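Chitin deacetylase 1 (Bombyx mori, PDB 5ZNT) hydrolyses the N-acetamido groups of N-acetylglucosamine residues in chitin, using a zinc ion and releasing acetate to leave chitosan. Local coordinates at residues A[16-21]-A[183-188]. Residues are numbered along the deposited sequence; the frame is centred on the assembly and turned at random.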
loop_
_atom_site.group_PDB
_atom_site.type_symbol
_atom_site.label_atom_id
_atom_site.label_comp_id
_atom_site.label_asym_id
_atom_site.label_seq_id
_atom_site.Cartn_x
_atom_site.Cartn_y
_atom_site.Cartn_z
ATOM N N PRO A 16 -16.435 -14.132 -2.942
ATOM C CA PRO A 16 -15.241 -13.288 -2.856
ATOM C C PRO A 16 -15.473 -11.823 -3.213
ATOM O O PRO A 16 -14.524 -11.034 -3.211
ATOM C CB PRO A 16 -14.323 -13.927 -3.888
ATOM C CG PRO A 16 -15.289 -14.291 -4.983
ATOM C CD PRO A 16 -16.533 -14.778 -4.265
ATOM N N ASP A 17 -16.708 -11.468 -3.555
ATOM C CA ASP A 17 -16.965 -10.103 -3.996
ATOM C C ASP A 17 -17.010 -9.127 -2.831
ATOM O O ASP A 17 -16.731 -7.933 -3.007
ATOM C CB ASP A 17 -18.283 -10.044 -4.769
ATOM C CG ASP A 17 -18.309 -11.003 -5.931
ATOM O OD1 ASP A 17 -17.215 -11.351 -6.436
ATOM O OD2 ASP A 17 -19.420 -11.407 -6.341
ATOM N N CYS A 18 -17.354 -9.610 -1.646
ATOM C CA CYS A 18 -17.739 -8.716 -0.571
ATOM C C CYS A 18 -17.325 -9.346 0.745
ATOM O O CYS A 18 -17.524 -10.548 0.965
ATOM C CB CYS A 18 -19.254 -8.434 -0.613
ATOM S SG CYS A 18 -19.881 -7.190 0.555
ATOM N N PHE A 19 -16.735 -8.533 1.614
ATOM C CA PHE A 19 -16.434 -8.986 2.956
ATOM C C PHE A 19 -16.687 -7.858 3.941
ATOM O O PHE A 19 -16.204 -6.737 3.756
ATOM C CB PHE A 19 -14.989 -9.492 3.092
ATOM C CG PHE A 19 -14.668 -9.926 4.480
ATOM C CD1 PHE A 19 -15.303 -11.036 5.030
ATOM C CD2 PHE A 19 -13.800 -9.200 5.267
ATOM C CE1 PHE A 19 -15.041 -11.426 6.323
ATOM C CE2 PHE A 19 -13.530 -9.594 6.570
ATOM C CZ PHE A 19 -14.157 -10.701 7.097
ATOM N N CYS A 20 -17.464 -8.161 4.980
ATOM C CA CYS A 20 -17.716 -7.228 6.062
ATOM C C CYS A 20 -18.044 -8.022 7.317
ATOM O O CYS A 20 -18.450 -9.184 7.258
ATOM C CB CYS A 20 -18.857 -6.249 5.736
ATOM S SG CYS A 20 -20.525 -6.978 5.609
ATOM N N SER A 21 -17.847 -7.376 8.458
ATOM C CA SER A 21 -18.389 -7.829 9.728
ATOM C C SER A 21 -18.890 -6.601 10.471
ATOM O O SER A 21 -18.639 -5.459 10.065
ATOM C CB SER A 21 -17.350 -8.601 10.547
ATOM O OG SER A 21 -16.393 -7.722 11.100
ATOM N N PRO A 183 -9.313 -5.953 6.476
ATOM C CA PRO A 183 -9.836 -5.186 5.332
ATOM C C PRO A 183 -11.334 -5.402 5.191
ATOM O O PRO A 183 -11.885 -6.401 5.668
ATOM C CB PRO A 183 -9.082 -5.759 4.123
ATOM C CG PRO A 183 -7.796 -6.288 4.700
ATOM C CD PRO A 183 -8.144 -6.779 6.110
ATOM N N TYR A 184 -11.993 -4.455 4.527
ATOM C CA TYR A 184 -13.426 -4.550 4.304
ATOM C C TYR A 184 -13.741 -3.927 2.952
ATOM O O TYR A 184 -12.960 -3.130 2.424
ATOM C CB TYR A 184 -14.210 -3.880 5.452
ATOM C CG TYR A 184 -13.819 -2.446 5.721
ATOM C CD1 TYR A 184 -14.398 -1.401 5.000
ATOM C CD2 TYR A 184 -12.882 -2.132 6.702
ATOM C CE1 TYR A 184 -14.041 -0.088 5.231
ATOM C CE2 TYR A 184 -12.507 -0.820 6.936
ATOM C CZ TYR A 184 -13.092 0.193 6.196
ATOM O OH TYR A 184 -12.740 1.496 6.424
ATOM N N THR A 185 -14.862 -4.332 2.359
ATOM C CA THR A 185 -15.314 -3.662 1.147
ATOM C C THR A 185 -16.230 -2.499 1.517
ATOM O O THR A 185 -16.774 -2.426 2.621
ATOM C CB THR A 185 -16.035 -4.621 0.191
ATOM O OG1 THR A 185 -17.258 -5.069 0.773
ATOM C CG2 THR A 185 -15.166 -5.826 -0.118
ATOM N N MET A 186 -16.363 -1.557 0.594
ATOM C CA MET A 186 -17.121 -0.352 0.874
ATOM C C MET A 186 -18.589 -0.458 0.449
ATOM O O MET A 186 -19.274 0.566 0.391
ATOM C CB MET A 186 -16.466 0.859 0.195
ATOM C CG MET A 186 -15.042 1.205 0.676
ATOM S SD MET A 186 -14.958 1.767 2.399
ATOM C CE MET A 186 -16.481 2.640 2.542
ATOM N N TYR A 187 -19.085 -1.665 0.150
ATOM C CA TYR A 187 -20.507 -1.806 -0.168
ATOM C C TYR A 187 -21.382 -1.444 1.028
ATOM O O TYR A 187 -22.521 -0.993 0.858
ATOM C CB TYR A 187 -20.830 -3.237 -0.583
ATOM C CG TYR A 187 -20.301 -3.712 -1.913
ATOM C CD1 TYR A 187 -20.844 -3.248 -3.114
ATOM C CD2 TYR A 187 -19.296 -4.679 -1.972
ATOM C CE1 TYR A 187 -20.384 -3.716 -4.335
ATOM C CE2 TYR A 187 -18.827 -5.150 -3.190
ATOM C CZ TYR A 187 -19.377 -4.672 -4.364
ATOM O OH TYR A 187 -18.890 -5.158 -5.558
ATOM N N PHE A 188 -20.871 -1.655 2.233
ATOM C CA PHE A 188 -21.577 -1.437 3.482
ATOM C C PHE A 188 -20.829 -0.391 4.284
ATOM O O PHE A 188 -19.654 -0.102 4.020
ATOM C CB PHE A 188 -21.713 -2.749 4.267
ATOM C CG PHE A 188 -22.570 -3.761 3.568
ATOM C CD1 PHE A 188 -22.018 -4.658 2.673
ATOM C CD2 PHE A 188 -23.945 -3.776 3.765
ATOM C CE1 PHE A 188 -22.813 -5.577 1.998
ATOM C CE2 PHE A 188 -24.749 -4.697 3.094
ATOM C CZ PHE A 188 -24.179 -5.598 2.209
#
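F19 O takes the one hydrogen bond that joins the two segments, from the backbone N of T185 at 3.1 Å and close to straight, with 170° at the hydrogen. The same oxygen also receives a CA-H...O contact from CA of Y184 at 3.6 Å, so two consecutive residues of the strand converge on a single carbonyl. T185 turns its side chain toward 16-21: its CG2 sits 3.6 Å from F19 N, a buried amide without a polar partner, while OG1 lies 3.4 Å from C18 SG.

The same sulfur makes Cys sulfur-aromatic contacts with Y187 and F188. With SG anti to its own backbone N (chi1 -174°), C18 places it against both rings. It meets the edge of F188, near the ring plane, at CE1 (3.6 Å), and approaches Y187 obliquely at CD2. C20 SG stands obliquely to the F188 ring, nearer its normal than C18 SG, 4.0 Å from CD1, so F188 touches both cysteines. At the two ends a carbonyl oxygen lies at a ring edge, near the ring plane: D17 O is 3.5 Å from CE2 of Y187, and P183 O 3.4 Å from CD2 of F19.

Both cysteines belong to disulfides, C18 with C13 and C20 with C8, and this cross-linked loop near the start of the chain packs on 183-188 well away from the zinc site. Behind the contact, strand 184-185 pairs antiparallel with strand 209-214, where Y184 bonds E210 through the backbone and T185 packs on W209. Helix 303-311 borders the F19 and P183 end, its V310 against F19 and its V306 against P183.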